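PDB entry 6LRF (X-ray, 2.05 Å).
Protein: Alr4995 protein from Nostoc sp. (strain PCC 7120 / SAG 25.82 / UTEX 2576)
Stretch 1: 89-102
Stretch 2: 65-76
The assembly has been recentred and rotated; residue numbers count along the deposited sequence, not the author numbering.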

# COMPACT_ATOMS: atom_id res chain seq x y z
N GLU B 89 -5.09 47.50 10.03
CA GLU B 89 -5.89 48.10 8.96
C GLU B 89 -7.24 48.61 9.47
O GLU B 89 -7.91 49.42 8.80
CB GLU B 89 -6.10 47.09 7.82
CG GLU B 89 -4.88 46.84 6.92
CD GLU B 89 -3.92 45.83 7.51
OE1 GLU B 89 -4.37 45.00 8.33
OE2 GLU B 89 -2.71 45.87 7.16
N ARG B 90 -7.65 48.14 10.65
CA ARG B 90 -8.95 48.52 11.20
C ARG B 90 -8.79 49.30 12.50
O ARG B 90 -9.75 49.88 12.99
CB ARG B 90 -9.85 47.29 11.43
CG ARG B 90 -10.40 46.67 10.15
CD ARG B 90 -11.65 45.84 10.40
NE ARG B 90 -12.79 46.69 10.77
CZ ARG B 90 -14.01 46.23 11.01
NH1 ARG B 90 -14.27 44.93 10.94
NH2 ARG B 90 -14.99 47.08 11.34
N GLN B 91 -7.57 49.34 13.04
CA GLN B 91 -7.33 50.01 14.32
C GLN B 91 -7.61 51.52 14.29
O GLN B 91 -7.93 52.11 15.31
CB GLN B 91 -5.91 49.76 14.79
CG GLN B 91 -5.73 48.42 15.48
CD GLN B 91 -4.27 48.01 15.65
OE1 GLN B 91 -3.36 48.83 15.45
NE2 GLN B 91 -4.04 46.75 16.00
N GLY B 92 -7.52 52.13 13.11
CA GLY B 92 -7.77 53.56 13.01
C GLY B 92 -9.25 53.88 13.09
O GLY B 92 -9.64 55.05 13.24
N GLU B 93 -10.09 52.86 12.97
CA GLU B 93 -11.52 53.04 13.16
C GLU B 93 -11.83 53.37 14.61
O GLU B 93 -12.85 54.01 14.90
CB GLU B 93 -12.29 51.79 12.74
CG GLU B 93 -12.04 51.31 11.32
CD GLU B 93 -12.82 50.03 10.96
OE1 GLU B 93 -13.80 49.68 11.67
OE2 GLU B 93 -12.44 49.37 9.98
N GLU B 94 -10.95 52.95 15.52
CA GLU B 94 -11.22 53.00 16.95
C GLU B 94 -11.52 54.39 17.52
O GLU B 94 -12.49 54.54 18.29
CB GLU B 94 -10.06 52.36 17.71
CG GLU B 94 -9.99 50.87 17.47
CD GLU B 94 -8.73 50.21 18.03
OE1 GLU B 94 -8.04 50.81 18.88
OE2 GLU B 94 -8.43 49.08 17.60
N PRO B 95 -10.71 55.42 17.17
CA PRO B 95 -11.09 56.76 17.63
C PRO B 95 -12.50 57.19 17.20
O PRO B 95 -13.22 57.77 18.02
CB PRO B 95 -10.04 57.65 16.98
CG PRO B 95 -8.85 56.78 16.89
CD PRO B 95 -9.39 55.43 16.52
N TYR B 96 -12.90 56.89 15.97
CA TYR B 96 -14.19 57.33 15.46
C TYR B 96 -15.34 56.62 16.14
O TYR B 96 -16.37 57.24 16.44
CB TYR B 96 -14.25 57.15 13.94
CG TYR B 96 -13.19 57.96 13.28
CD1 TYR B 96 -13.32 59.34 13.17
CD2 TYR B 96 -12.01 57.37 12.81
CE1 TYR B 96 -12.34 60.11 12.59
CE2 TYR B 96 -11.02 58.14 12.20
CZ TYR B 96 -11.19 59.52 12.10
OH TYR B 96 -10.23 60.31 11.52
N PHE B 97 -15.15 55.32 16.40
CA PHE B 97 -16.17 54.55 17.11
C PHE B 97 -16.27 55.05 18.55
O PHE B 97 -17.37 55.31 19.06
CB PHE B 97 -15.84 53.04 17.07
CG PHE B 97 -16.13 52.39 15.74
CD1 PHE B 97 -17.20 52.82 14.96
CD2 PHE B 97 -15.34 51.36 15.27
CE1 PHE B 97 -17.49 52.22 13.73
CE2 PHE B 97 -15.63 50.74 14.04
CZ PHE B 97 -16.71 51.18 13.27
N LYS B 98 -15.12 55.23 19.20
CA LYS B 98 -15.10 55.73 20.57
C LYS B 98 -15.81 57.10 20.68
O LYS B 98 -16.58 57.36 21.62
CB LYS B 98 -13.66 55.83 21.07
CG LYS B 98 -13.57 56.33 22.48
CD LYS B 98 -12.14 56.42 22.96
CE LYS B 98 -12.15 56.64 24.46
NZ LYS B 98 -10.78 56.88 25.00
N GLU B 99 -15.55 57.96 19.69
CA GLU B 99 -16.17 59.28 19.63
C GLU B 99 -17.69 59.15 19.58
O GLU B 99 -18.40 59.84 20.29
CB GLU B 99 -15.69 60.07 18.42
CG GLU B 99 -16.19 61.52 18.42
CD GLU B 99 -15.71 62.29 17.20
OE1 GLU B 99 -16.13 61.91 16.07
OE2 GLU B 99 -14.89 63.23 17.37
N TRP B 100 -18.19 58.26 18.73
CA TRP B 100 -19.63 58.09 18.66
C TRP B 100 -20.19 57.63 20.01
O TRP B 100 -21.18 58.17 20.48
CB TRP B 100 -20.03 57.12 17.55
CG TRP B 100 -21.53 57.12 17.38
CD1 TRP B 100 -22.26 57.90 16.51
CD2 TRP B 100 -22.48 56.35 18.12
NE1 TRP B 100 -23.60 57.65 16.66
CE2 TRP B 100 -23.77 56.70 17.65
CE3 TRP B 100 -22.38 55.40 19.14
CZ2 TRP B 100 -24.93 56.14 18.16
CZ3 TRP B 100 -23.54 54.84 19.65
CH2 TRP B 100 -24.80 55.21 19.15
N PHE B 101 -19.55 56.65 20.63
CA PHE B 101 -20.08 56.08 21.86
C PHE B 101 -20.14 57.13 22.96
O PHE B 101 -21.18 57.29 23.63
CB PHE B 101 -19.25 54.88 22.32
CG PHE B 101 -19.52 53.61 21.55
CD1 PHE B 101 -20.83 53.14 21.40
CD2 PHE B 101 -18.48 52.87 21.00
CE1 PHE B 101 -21.09 51.98 20.70
CE2 PHE B 101 -18.73 51.70 20.29
CZ PHE B 101 -20.03 51.25 20.14
N GLU B 102 -19.04 57.85 23.15
CA GLU B 102 -18.96 58.84 24.22
C GLU B 102 -19.92 60.01 23.97
O GLU B 102 -20.57 60.47 24.90
CB GLU B 102 -17.52 59.32 24.38
CG GLU B 102 -16.70 58.27 25.12
CD GLU B 102 -15.26 58.68 25.42
OE1 GLU B 102 -14.70 59.52 24.68
OE2 GLU B 102 -14.70 58.14 26.41
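Stretch 2 65-76: DLVFTANAGLVL

Stretch 1 is helical over most of its length. A weakly bonded helical segment at about 89-91 leads into the helix that runs on past Glu102, where the i to i+4 pattern is regular: Phe97 N to Glu93 O is 3.0 Å and Phe101 N to Phe97 O is 3.0 Å. Stretch 2 is more irregular. Its first part folds through local turns, with Phe68 N bonded to Asp65 O at 2.8 Å, then passes through a short 3-10 segment at 69-71 and becomes a strand from Gly73 to Leu76. The two backbones advance in the same general sense, since the nearest CA pairs climb together in sequence: Arg90 CA to Asp65 CA at 6.9 Å, Glu93 CA to Leu66 CA at 6.1 Å, and Phe97 CA to Ala72 CA at 5.6 Å. The register is uneven, however, because the step from Glu93 to Phe97 spans four residues of helix but six of the turned chain. The contact buries 590 Å², both sides summed.

At the start of the contact the chemistry is polar. Arg90 leaves the backbone sideways, but its end reaches stretch 2, where NH1 donates to Asn71 OD1 at 2.8 Å (angle 154°) and NH2 donates to Phe68 O at 3.2 Å (angle 147°). The guanidinium is held from its own stretch by a salt bridge, with NE of Arg90 2.8 Å from OE2 of Glu93 and NH2 of Arg90 bonded to Glu93 OE1 at 2.9 Å. Asp65 CB and Phe68 CD2 lie over one face of the group, while Asn71 OD1 approaches near its plane. A water extends this network, accepting from Asp65 N at 3.0 Å and donating to Glu93 OE2 at 2.7 Å.

Farther along, the contact turns apolar. The Phe97 ring is sandwiched between two methyl groups: Ala72 CB lies 3.5 Å from the ring centroid, 15° off the normal, and Leu66 CD1 lies over the opposite face at 3.9 Å from that centroid, 24° off the normal. Both values support CH-pi contacts. One turn on, Phe101 presents its edge to the backbone where the strand begins, with Phe101 CE2 3.8 Å from Ala72 O and 4.2 Å from Gly73 N. An ideal CB on Gly73 would lie 3.4 Å from Phe101 CE2, a tight fit. Phe101 CE1 also meets Val75 CG2 at 3.8 Å, carrying the contact into the strand.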

# COMPACT_ATOMS: atom_id res chain seq x y z
N ASP B 65 -13.68 49.82 6.28
CA ASP B 65 -14.43 48.82 7.02
C ASP B 65 -15.17 49.46 8.19
O ASP B 65 -15.83 48.77 8.98
CB ASP B 65 -13.50 47.70 7.50
CG ASP B 65 -13.01 46.82 6.35
OD1 ASP B 65 -13.86 46.36 5.54
OD2 ASP B 65 -11.79 46.59 6.25
N LEU B 66 -15.11 50.78 8.27
CA LEU B 66 -15.91 51.52 9.24
C LEU B 66 -17.41 51.23 9.04
O LEU B 66 -18.21 51.42 9.96
CB LEU B 66 -15.63 53.02 9.13
CG LEU B 66 -15.98 53.85 10.36
CD1 LEU B 66 -14.90 53.70 11.41
CD2 LEU B 66 -16.20 55.32 10.01
N VAL B 67 -17.79 50.75 7.86
CA VAL B 67 -19.17 50.36 7.61
C VAL B 67 -19.60 49.17 8.47
O VAL B 67 -20.79 48.90 8.64
CB VAL B 67 -19.39 50.00 6.12
CG1 VAL B 67 -19.23 51.23 5.25
CG2 VAL B 67 -18.42 48.90 5.69
N PHE B 68 -18.62 48.44 8.99
CA PHE B 68 -18.91 47.24 9.78
C PHE B 68 -19.00 47.61 11.26
O PHE B 68 -18.14 47.25 12.08
CB PHE B 68 -17.86 46.17 9.52
CG PHE B 68 -17.95 45.58 8.12
CD1 PHE B 68 -19.20 45.25 7.58
CD2 PHE B 68 -16.81 45.39 7.35
CE1 PHE B 68 -19.30 44.72 6.30
CE2 PHE B 68 -16.89 44.85 6.07
CZ PHE B 68 -18.13 44.51 5.54
N THR B 69 -20.07 48.34 11.59
CA THR B 69 -20.28 48.86 12.94
C THR B 69 -20.49 47.76 13.98
O THR B 69 -20.31 48.03 15.17
CB THR B 69 -21.48 49.81 12.99
OG1 THR B 69 -22.63 49.14 12.44
CG2 THR B 69 -21.20 51.08 12.20
N ALA B 70 -20.87 46.55 13.56
CA ALA B 70 -20.94 45.40 14.48
C ALA B 70 -19.66 45.32 15.31
O ALA B 70 -19.69 44.97 16.50
CB ALA B 70 -21.18 44.09 13.71
N ASN B 71 -18.54 45.67 14.69
CA ASN B 71 -17.25 45.58 15.35
C ASN B 71 -16.84 46.84 16.09
O ASN B 71 -15.74 46.90 16.59
CB ASN B 71 -16.16 45.24 14.33
CG ASN B 71 -16.52 44.04 13.47
OD1 ASN B 71 -16.61 44.14 12.25
ND2 ASN B 71 -16.76 42.90 14.12
N ALA B 72 -17.70 47.84 16.16
CA ALA B 72 -17.34 49.06 16.89
C ALA B 72 -17.04 48.75 18.36
O ALA B 72 -16.11 49.29 18.95
CB ALA B 72 -18.46 50.11 16.79
N GLY B 73 -17.84 47.86 18.93
CA GLY B 73 -17.69 47.47 20.31
C GLY B 73 -18.92 46.69 20.72
O GLY B 73 -19.76 46.34 19.89
N LEU B 74 -19.04 46.43 22.01
CA LEU B 74 -20.11 45.60 22.53
C LEU B 74 -20.92 46.39 23.53
O LEU B 74 -20.37 46.92 24.49
CB LEU B 74 -19.52 44.35 23.20
CG LEU B 74 -20.52 43.55 24.04
CD1 LEU B 74 -21.59 42.96 23.16
CD2 LEU B 74 -19.79 42.48 24.80
N VAL B 75 -22.23 46.47 23.31
CA VAL B 75 -23.07 47.34 24.12
C VAL B 75 -24.00 46.54 25.04
O VAL B 75 -24.68 45.62 24.60
CB VAL B 75 -23.93 48.25 23.21
CG1 VAL B 75 -24.99 48.99 24.03
CG2 VAL B 75 -23.04 49.23 22.45
N LEU B 76 -24.03 46.90 26.32
CA LEU B 76 -25.08 46.40 27.22
C LEU B 76 -25.51 47.51 28.17
O LEU B 76 -24.69 48.01 28.94
CB LEU B 76 -24.58 45.19 28.03
CG LEU B 76 -25.65 44.56 28.94
CD1 LEU B 76 -26.85 44.08 28.14
CD2 LEU B 76 -25.08 43.45 29.80
O HOH W 1 -11.12 50.12 7.78